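Hypothetical oxidoreductase YDHF (PDB 1OG6) probably works as an NADPH-dependent oxidoreductase of the aldo-keto reductase family, built on an alpha/beta barrel. Local coordinates at residues 19-24 with 47-52; 181-186 with 206-211. All coordinates share one frame; numbering follows the deposited sequence.

Contacts 1 and 2 are both buried pairings of parallel strands in one barrel, and both carry loops that bind the same NADP molecule. Strand 258-261 links them, pairing with strand 13-20 of contact 1 and strand 207-209 of contact 2; their side chains meet where D50 packs against M207. The chemistry differs with position. Contact 1 is more regularly hydrogen-bonded, and a carboxylate and a guanidinium reach the cofactor's ribose and phosphate. Contact 2 buries more surface between its segments, its strand pairing frays, and its main feature is a tryptophan between a glutamate chain and the nicotinamide, with a serine hydroxyl at the phosphate.

Contact 1. Residues 19-24 with 47-52. With NAP (NADP nicotinamide-adenine-dinucleotide phosphate), chain F.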
loop_
_atom_site.group_PDB
_atom_site.type_symbol
_atom_site.label_atom_id
_atom_site.label_comp_id
_atom_site.label_asym_id
_atom_site.label_seq_id
_atom_site.Cartn_x
_atom_site.Cartn_y
_atom_site.Cartn_z
ATOM N N MET C 19 -10.807 -2.682 29.241
ATOM C CA MET C 19 -11.448 -3.914 29.690
ATOM C C MET C 19 -12.498 -4.318 28.653
ATOM O O MET C 19 -13.426 -3.567 28.387
ATOM C CB MET C 19 -12.104 -3.692 31.048
ATOM C CG MET C 19 -11.808 -4.774 32.064
ATOM S SD MET C 19 -12.312 -6.394 31.482
ATOM C CE MET C 19 -11.373 -7.449 32.499
ATOM N N GLY C 20 -12.359 -5.503 28.070
ATOM C CA GLY C 20 -13.303 -5.923 27.048
ATOM C C GLY C 20 -14.388 -6.880 27.488
ATOM O O GLY C 20 -14.115 -7.905 28.114
ATOM N N TYR C 21 -15.626 -6.550 27.137
ATOM C CA TYR C 21 -16.768 -7.378 27.502
ATOM C C TYR C 21 -17.374 -8.155 26.332
ATOM O O TYR C 21 -18.560 -8.027 26.038
ATOM C CB TYR C 21 -17.848 -6.515 28.172
ATOM C CG TYR C 21 -17.419 -5.957 29.511
ATOM C CD1 TYR C 21 -16.731 -4.750 29.599
ATOM C CD2 TYR C 21 -17.626 -6.682 30.688
ATOM C CE1 TYR C 21 -16.254 -4.285 30.824
ATOM C CE2 TYR C 21 -17.150 -6.224 31.912
ATOM C CZ TYR C 21 -16.465 -5.032 31.969
ATOM O OH TYR C 21 -15.959 -4.598 33.167
ATOM N N TRP C 22 -16.556 -8.968 25.672
ATOM C CA TRP C 22 -17.025 -9.770 24.544
ATOM C C TRP C 22 -17.544 -11.120 25.032
ATOM O O TRP C 22 -18.587 -11.594 24.585
ATOM C CB TRP C 22 -15.894 -9.967 23.524
ATOM C CG TRP C 22 -16.257 -10.838 22.343
ATOM C CD1 TRP C 22 -17.485 -10.946 21.744
ATOM C CD2 TRP C 22 -15.371 -11.687 21.591
ATOM N NE1 TRP C 22 -17.416 -11.807 20.670
ATOM C CE2 TRP C 22 -16.133 -12.274 20.553
ATOM C CE3 TRP C 22 -14.007 -12.007 21.692
ATOM C CZ2 TRP C 22 -15.574 -13.162 19.622
ATOM C CZ3 TRP C 22 -13.451 -12.892 20.762
ATOM C CH2 TRP C 22 -14.237 -13.456 19.743
ATOM N N ARG C 23 -16.823 -11.735 25.960
ATOM C CA ARG C 23 -17.245 -13.022 26.482
ATOM C C ARG C 23 -18.165 -12.860 27.676
ATOM O O ARG C 23 -18.514 -13.839 28.328
ATOM C CB ARG C 23 -16.036 -13.863 26.890
ATOM C CG ARG C 23 -15.130 -14.248 25.740
ATOM C CD ARG C 23 -14.034 -13.220 25.511
ATOM N NE ARG C 23 -13.201 -13.557 24.357
ATOM C CZ ARG C 23 -12.629 -14.744 24.156
ATOM N NH1 ARG C 23 -11.889 -14.952 23.075
ATOM N NH2 ARG C 23 -12.800 -15.730 25.030
ATOM N N LEU C 24 -18.569 -11.624 27.950
ATOM C CA LEU C 24 -19.438 -11.331 29.088
ATOM C C LEU C 24 -20.508 -12.381 29.325
ATOM O O LEU C 24 -20.714 -12.822 30.452
ATOM C CB LEU C 24 -20.102 -9.962 28.925
ATOM C CG LEU C 24 -21.095 -9.582 30.026
ATOM C CD1 LEU C 24 -20.447 -9.717 31.392
ATOM C CD2 LEU C 24 -21.582 -8.161 29.791
ATOM N N THR C 47 -10.415 2.039 33.356
ATOM C CA THR C 47 -11.689 2.727 33.287
ATOM C C THR C 47 -12.369 2.617 31.931
ATOM O O THR C 47 -13.580 2.811 31.825
ATOM C CB THR C 47 -11.510 4.206 33.633
ATOM O OG1 THR C 47 -10.556 4.786 32.739
ATOM C CG2 THR C 47 -11.021 4.362 35.067
ATOM N N THR C 48 -11.594 2.311 30.895
ATOM C CA THR C 48 -12.150 2.191 29.557
ATOM C C THR C 48 -12.706 0.796 29.371
ATOM O O THR C 48 -12.007 -0.181 29.607
ATOM C CB THR C 48 -11.080 2.414 28.490
ATOM O OG1 THR C 48 -10.299 3.553 28.846
ATOM C CG2 THR C 48 -11.711 2.656 27.135
ATOM N N VAL C 49 -13.968 0.697 28.967
ATOM C CA VAL C 49 -14.568 -0.607 28.733
ATOM C C VAL C 49 -14.945 -0.725 27.261
ATOM O O VAL C 49 -15.490 0.206 26.665
ATOM C CB VAL C 49 -15.815 -0.845 29.613
ATOM C CG1 VAL C 49 -15.447 -0.692 31.079
ATOM C CG2 VAL C 49 -16.925 0.098 29.210
ATOM N N ASP C 50 -14.632 -1.881 26.684
ATOM C CA ASP C 50 -14.895 -2.158 25.282
ATOM C C ASP C 50 -16.181 -2.954 25.089
ATOM O O ASP C 50 -16.434 -3.916 25.808
ATOM C CB ASP C 50 -13.721 -2.935 24.698
ATOM C CG ASP C 50 -13.781 -3.037 23.199
ATOM O OD1 ASP C 50 -13.688 -1.984 22.535
ATOM O OD2 ASP C 50 -13.922 -4.170 22.690
ATOM N N HIS C 51 -16.979 -2.544 24.107
ATOM C CA HIS C 51 -18.241 -3.195 23.785
ATOM C C HIS C 51 -18.478 -3.153 22.295
ATOM O O HIS C 51 -17.702 -2.556 21.558
ATOM C CB HIS C 51 -19.391 -2.475 24.466
ATOM C CG HIS C 51 -19.623 -2.916 25.868
ATOM N ND1 HIS C 51 -20.088 -4.174 26.178
ATOM C CD2 HIS C 51 -19.435 -2.278 27.045
ATOM C CE1 HIS C 51 -20.175 -4.295 27.489
ATOM N NE2 HIS C 51 -19.785 -3.158 28.037
ATOM N N ALA C 52 -19.565 -3.775 21.850
ATOM C CA ALA C 52 -19.898 -3.763 20.433
ATOM C C ALA C 52 -21.333 -4.151 20.106
ATOM O O ALA C 52 -22.046 -4.769 20.898
ATOM C CB ALA C 52 -18.935 -4.647 19.655
HETATM P PA NAP F . -7.520 -12.188 24.599
HETATM O O1A NAP F . -6.683 -12.934 23.744
HETATM O O2A NAP F . -7.083 -11.052 25.500
HETATM O O5B NAP F . -8.311 -13.182 25.579
HETATM C C5B NAP F . -7.544 -14.216 26.234
HETATM C C4B NAP F . -8.581 -15.362 26.493
HETATM O O4B NAP F . -7.746 -16.405 27.129
HETATM C C3B NAP F . -9.660 -15.048 27.561
HETATM O O3B NAP F . -10.872 -15.587 27.045
HETATM C C2B NAP F . -9.250 -15.754 28.838
HETATM O O2B NAP F . -10.321 -16.440 29.482
HETATM C C1B NAP F . -8.148 -16.772 28.419
HETATM N N9A NAP F . -7.025 -16.705 29.340
HETATM C C8A NAP F . -6.374 -15.631 29.920
HETATM N N7A NAP F . -5.378 -15.964 30.720
HETATM C C5A NAP F . -5.379 -17.352 30.657
HETATM C C6A NAP F . -4.545 -18.284 31.299
HETATM N N6A NAP F . -3.529 -18.020 32.144
HETATM N N1A NAP F . -4.789 -19.645 31.040
HETATM N N3A NAP F . -6.659 -19.146 29.529
HETATM C C4A NAP F . -6.399 -17.811 29.803
HETATM O O3 NAP F . -8.681 -11.553 23.721
HETATM P PN NAP F . -10.145 -12.035 23.393
HETATM O O1N NAP F . -10.527 -12.540 22.070
HETATM O O2N NAP F . -11.126 -11.478 24.375
HETATM O O5D NAP F . -10.247 -10.650 22.554
HETATM C C5D NAP F . -9.744 -9.346 23.044
HETATM C C4D NAP F . -10.858 -8.318 23.163
HETATM O O4D NAP F . -10.999 -7.491 21.978
HETATM C C3D NAP F . -12.302 -8.834 23.507
HETATM O O3D NAP F . -12.576 -8.759 24.911
HETATM O O2D NAP F . -13.974 -6.990 23.381
HETATM C C1D NAP F . -12.406 -7.342 21.609
HETATM N N1N NAP F . -12.595 -7.849 20.199
HETATM C C2N NAP F . -12.651 -6.958 19.095
HETATM C C3N NAP F . -12.857 -7.478 17.816
HETATM C C7N NAP F . -12.916 -6.512 16.626
HETATM O O7N NAP F . -13.100 -7.007 15.544
HETATM N N7N NAP F . -12.774 -5.223 16.784
HETATM C C4N NAP F . -13.020 -8.920 17.592
HETATM C C5N NAP F . -12.954 -9.783 18.724
HETATM C C6N NAP F . -12.744 -9.272 20.039
HETATM P P2B NAP F . -10.505 -16.529 31.088
HETATM O O1X NAP F . -10.854 -15.405 32.058
HETATM O O2X NAP F . -10.814 -17.965 31.440
HETATM O O3X NAP F . -11.928 -16.250 30.657
#
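Two neighbouring parallel strands of the aldo-keto reductase barrel, 13-20 and 48-50, meet here in the wall of the NADP pocket, pairing M19 with V49 and G20 with D50. M19 N bonds T48 O (2.8 Å) and M19 O accepts D50 N (2.7 Å); Y21 N then continues the ladder to D50 O (3.1 Å). G20 suits its place because a CB there would collide with the ribose oxygen O3D. Beside it, D50 has CG anti to its backbone N (chi1 -169°), which brings OD2 to the ribose hydroxyl O2D of NADP, its hydrogen-bond donor at 2.9 Å. The same OD2 forms a salt bridge with K83, and the D50 side chain lies about 4 Å from that of Y55, the probable proton donor. On the other face, the edge of the Y21 ring meets V49, CE1 to CB 3.7 Å, and the rings of Y21 and H51 lie nearly parallel but slide past each other with little overlap. Past the strand, R23 NH1 donates to phosphate oxygen O1N (2.9 Å) while NH2 lies near O3B of the other ribose, a reach that suits arginine's long chain and several N-H groups. An alanine here would probably leave O1N without the guanidinium's charge and hydrogen bond, and O3B without its neighbour NH2. M19 and Y21 pack against F37 of helix 31-42, while strands 79-87 and 258-261 flank the pair through backbone bonds from V49 and G20.

Contact 2. Residues 181-186 with 206-211; sequences VEISPV and PMAWSC. With NAP (NADP nicotinamide-adenine-dinucleotide phosphate), chain F.
E182 sets its CB over the indole of W209, the central feature of this pair of parallel barrel strands. That CB stands above the six-membered ring, 3.6 Å from the centroid and 8° off the normal, a CH-pi contact. With CG anti to the backbone N (chi1 157°), the extended chain lifts CG off the ring toward W209 O (3.6 Å) and brings the carboxylate back over the rim, CD near CZ3. At the tip the branches part: OE1 lies 3.6 Å from both CZ3 and CH2 of W209, while OE2 lies beside S210, near its O and CB. A glutamate suits this place because its CB methylene packs on the ring centre while the chain is long enough to set the carboxylate over the ring's rim, the two planes 28° apart.

The opposite face of the indole receives the nicotinamide, whose C3N sits 3.7 Å above the plane over the ring's centre. W209 is thus sandwiched between E182 and the nicotinamide, consistent with the aromatic platform under the nicotinamide in other aldo-keto reductases. N159 takes the hydrogen bond of its NE1, which helps fix the rotation of the ring. S210, small and polar, brings OG within hydrogen-bonding distance of O1N and O5D of the cofactor.

V181 brackets A208: its O accepts W209 N (2.9 Å), and its N makes a weak bond to M207 O. V181 CG2 meets P206 CB and I183 CD1 meets A208 CB, on the side of the pair carrying V181 and A208. Helix 195-201 completes the beta-alpha-beta crossover between these strands and touches I183 and P206; A208 bonds to strand 258-261, and P185 and C211 pack on helix 242-251.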
loop_
_atom_site.group_PDB
_atom_site.type_symbol
_atom_site.label_atom_id
_atom_site.label_comp_id
_atom_site.label_asym_id
_atom_site.label_seq_id
_atom_site.Cartn_x
_atom_site.Cartn_y
_atom_site.Cartn_z
ATOM N N VAL C 181 -7.217 -2.773 16.211
ATOM C CA VAL C 181 -6.718 -3.885 15.420
ATOM C C VAL C 181 -6.147 -4.992 16.304
ATOM O O VAL C 181 -5.944 -4.783 17.502
ATOM C CB VAL C 181 -5.636 -3.393 14.448
ATOM C CG1 VAL C 181 -6.260 -2.531 13.387
ATOM C CG2 VAL C 181 -4.592 -2.590 15.191
ATOM N N GLU C 182 -5.896 -6.167 15.726
ATOM C CA GLU C 182 -5.334 -7.275 16.498
ATOM C C GLU C 182 -3.816 -7.283 16.466
ATOM O O GLU C 182 -3.228 -7.288 15.387
ATOM C CB GLU C 182 -5.819 -8.623 15.973
ATOM C CG GLU C 182 -4.863 -9.759 16.343
ATOM C CD GLU C 182 -5.465 -11.144 16.202
ATOM O OE1 GLU C 182 -6.198 -11.379 15.211
ATOM O OE2 GLU C 182 -5.186 -11.997 17.083
ATOM N N ILE C 183 -3.182 -7.299 17.641
ATOM C CA ILE C 183 -1.718 -7.332 17.724
ATOM C C ILE C 183 -1.272 -8.276 18.823
ATOM O O ILE C 183 -1.634 -8.099 19.974
ATOM C CB ILE C 183 -1.091 -5.956 18.064
ATOM C CG1 ILE C 183 -1.762 -4.840 17.269
ATOM C CG2 ILE C 183 0.386 -5.979 17.713
ATOM C CD1 ILE C 183 -1.308 -3.462 17.666
ATOM N N SER C 184 -0.485 -9.279 18.463
ATOM C CA SER C 184 0.034 -10.238 19.428
ATOM C C SER C 184 1.168 -10.967 18.743
ATOM O O SER C 184 1.222 -11.008 17.517
ATOM C CB SER C 184 -1.039 -11.236 19.850
ATOM O OG SER C 184 -1.443 -12.043 18.763
ATOM N N PRO C 185 2.089 -11.555 19.518
ATOM C CA PRO C 185 3.225 -12.282 18.937
ATOM C C PRO C 185 2.806 -13.316 17.885
ATOM O O PRO C 185 3.582 -13.642 16.987
ATOM C CB PRO C 185 3.872 -12.929 20.155
ATOM C CG PRO C 185 3.544 -11.976 21.263
ATOM C CD PRO C 185 2.105 -11.638 20.988
ATOM N N VAL C 186 1.580 -13.822 18.003
ATOM C CA VAL C 186 1.061 -14.818 17.067
ATOM C C VAL C 186 0.446 -14.182 15.820
ATOM O O VAL C 186 0.326 -14.834 14.783
ATOM C CB VAL C 186 -0.002 -15.723 17.724
ATOM C CG1 VAL C 186 0.548 -16.326 18.995
ATOM C CG2 VAL C 186 -1.259 -14.936 18.006
ATOM N N PRO C 206 -3.936 2.764 18.667
ATOM C CA PRO C 206 -4.720 1.572 18.333
ATOM C C PRO C 206 -5.004 0.680 19.519
ATOM O O PRO C 206 -4.084 0.295 20.219
ATOM C CB PRO C 206 -3.831 0.861 17.331
ATOM C CG PRO C 206 -2.500 1.086 17.914
ATOM C CD PRO C 206 -2.537 2.570 18.246
ATOM N N MET C 207 -6.272 0.362 19.746
ATOM C CA MET C 207 -6.653 -0.539 20.827
ATOM C C MET C 207 -6.344 -1.909 20.247
ATOM O O MET C 207 -6.805 -2.237 19.164
ATOM C CB MET C 207 -8.143 -0.386 21.123
ATOM C CG MET C 207 -8.483 1.010 21.619
ATOM S SD MET C 207 -10.223 1.421 21.670
ATOM C CE MET C 207 -10.799 0.342 22.971
ATOM N N ALA C 208 -5.548 -2.706 20.944
ATOM C CA ALA C 208 -5.163 -4.005 20.407
ATOM C C ALA C 208 -5.974 -5.153 20.956
ATOM O O ALA C 208 -6.010 -5.367 22.161
ATOM C CB ALA C 208 -3.690 -4.242 20.671
ATOM N N TRP C 209 -6.622 -5.910 20.079
ATOM C CA TRP C 209 -7.410 -7.026 20.561
ATOM C C TRP C 209 -6.772 -8.388 20.395
ATOM O O TRP C 209 -5.898 -8.589 19.555
ATOM C CB TRP C 209 -8.816 -7.032 19.949
ATOM C CG TRP C 209 -8.949 -7.064 18.445
ATOM C CD1 TRP C 209 -9.110 -5.987 17.610
ATOM C CD2 TRP C 209 -9.103 -8.230 17.620
ATOM N NE1 TRP C 209 -9.373 -6.412 16.329
ATOM C CE2 TRP C 209 -9.374 -7.783 16.307
ATOM C CE3 TRP C 209 -9.044 -9.610 17.867
ATOM C CZ2 TRP C 209 -9.589 -8.673 15.241
ATOM C CZ3 TRP C 209 -9.256 -10.493 16.809
ATOM C CH2 TRP C 209 -9.526 -10.019 15.514
ATOM N N SER C 210 -7.222 -9.312 21.238
ATOM C CA SER C 210 -6.745 -10.687 21.265
ATOM C C SER C 210 -5.224 -10.790 21.357
ATOM O O SER C 210 -4.597 -11.534 20.597
ATOM C CB SER C 210 -7.259 -11.443 20.038
ATOM O OG SER C 210 -8.670 -11.571 20.083
ATOM N N CYS C 211 -4.641 -10.043 22.294
ATOM C CA CYS C 211 -3.194 -10.051 22.502
ATOM C C CYS C 211 -2.756 -11.454 22.850
ATOM O O CYS C 211 -1.600 -11.822 22.636
ATOM C CB CYS C 211 -2.797 -9.122 23.642
ATOM S SG CYS C 211 -3.280 -7.424 23.388
HETATM P PA NAP F . -7.520 -12.188 24.599
HETATM O O1A NAP F . -6.683 -12.934 23.744
HETATM O O2A NAP F . -7.083 -11.052 25.500
HETATM O O5B NAP F . -8.311 -13.182 25.579
HETATM C C5B NAP F . -7.544 -14.216 26.234
HETATM C C4B NAP F . -8.581 -15.362 26.493
HETATM O O4B NAP F . -7.746 -16.405 27.129
HETATM C C3B NAP F . -9.660 -15.048 27.561
HETATM O O3B NAP F . -10.872 -15.587 27.045
HETATM C C2B NAP F . -9.250 -15.754 28.838
HETATM O O2B NAP F . -10.321 -16.440 29.482
HETATM C C1B NAP F . -8.148 -16.772 28.419
HETATM N N9A NAP F . -7.025 -16.705 29.340
HETATM C C8A NAP F . -6.374 -15.631 29.920
HETATM N N7A NAP F . -5.378 -15.964 30.720
HETATM C C5A NAP F . -5.379 -17.352 30.657
HETATM C C6A NAP F . -4.545 -18.284 31.299
HETATM N N6A NAP F . -3.529 -18.020 32.144
HETATM N N1A NAP F . -4.789 -19.645 31.040
HETATM N N3A NAP F . -6.659 -19.146 29.529
HETATM C C4A NAP F . -6.399 -17.811 29.803
HETATM O O3 NAP F . -8.681 -11.553 23.721
HETATM P PN NAP F . -10.145 -12.035 23.393
HETATM O O1N NAP F . -10.527 -12.540 22.070
HETATM O O2N NAP F . -11.126 -11.478 24.375
HETATM O O5D NAP F . -10.247 -10.650 22.554
HETATM C C5D NAP F . -9.744 -9.346 23.044
HETATM C C4D NAP F . -10.858 -8.318 23.163
HETATM O O4D NAP F . -10.999 -7.491 21.978
HETATM C C3D NAP F . -12.302 -8.834 23.507
HETATM O O3D NAP F . -12.576 -8.759 24.911
HETATM O O2D NAP F . -13.974 -6.990 23.381
HETATM C C1D NAP F . -12.406 -7.342 21.609
HETATM N N1N NAP F . -12.595 -7.849 20.199
HETATM C C2N NAP F . -12.651 -6.958 19.095
HETATM C C3N NAP F . -12.857 -7.478 17.816
HETATM C C7N NAP F . -12.916 -6.512 16.626
HETATM O O7N NAP F . -13.100 -7.007 15.544
HETATM N N7N NAP F . -12.774 -5.223 16.784
HETATM C C4N NAP F . -13.020 -8.920 17.592
HETATM C C5N NAP F . -12.954 -9.783 18.724
HETATM C C6N NAP F . -12.744 -9.272 20.039
HETATM P P2B NAP F . -10.505 -16.529 31.088
HETATM O O1X NAP F . -10.854 -15.405 32.058
HETATM O O2X NAP F . -10.814 -17.965 31.440
HETATM O O3X NAP F . -11.928 -16.250 30.657
#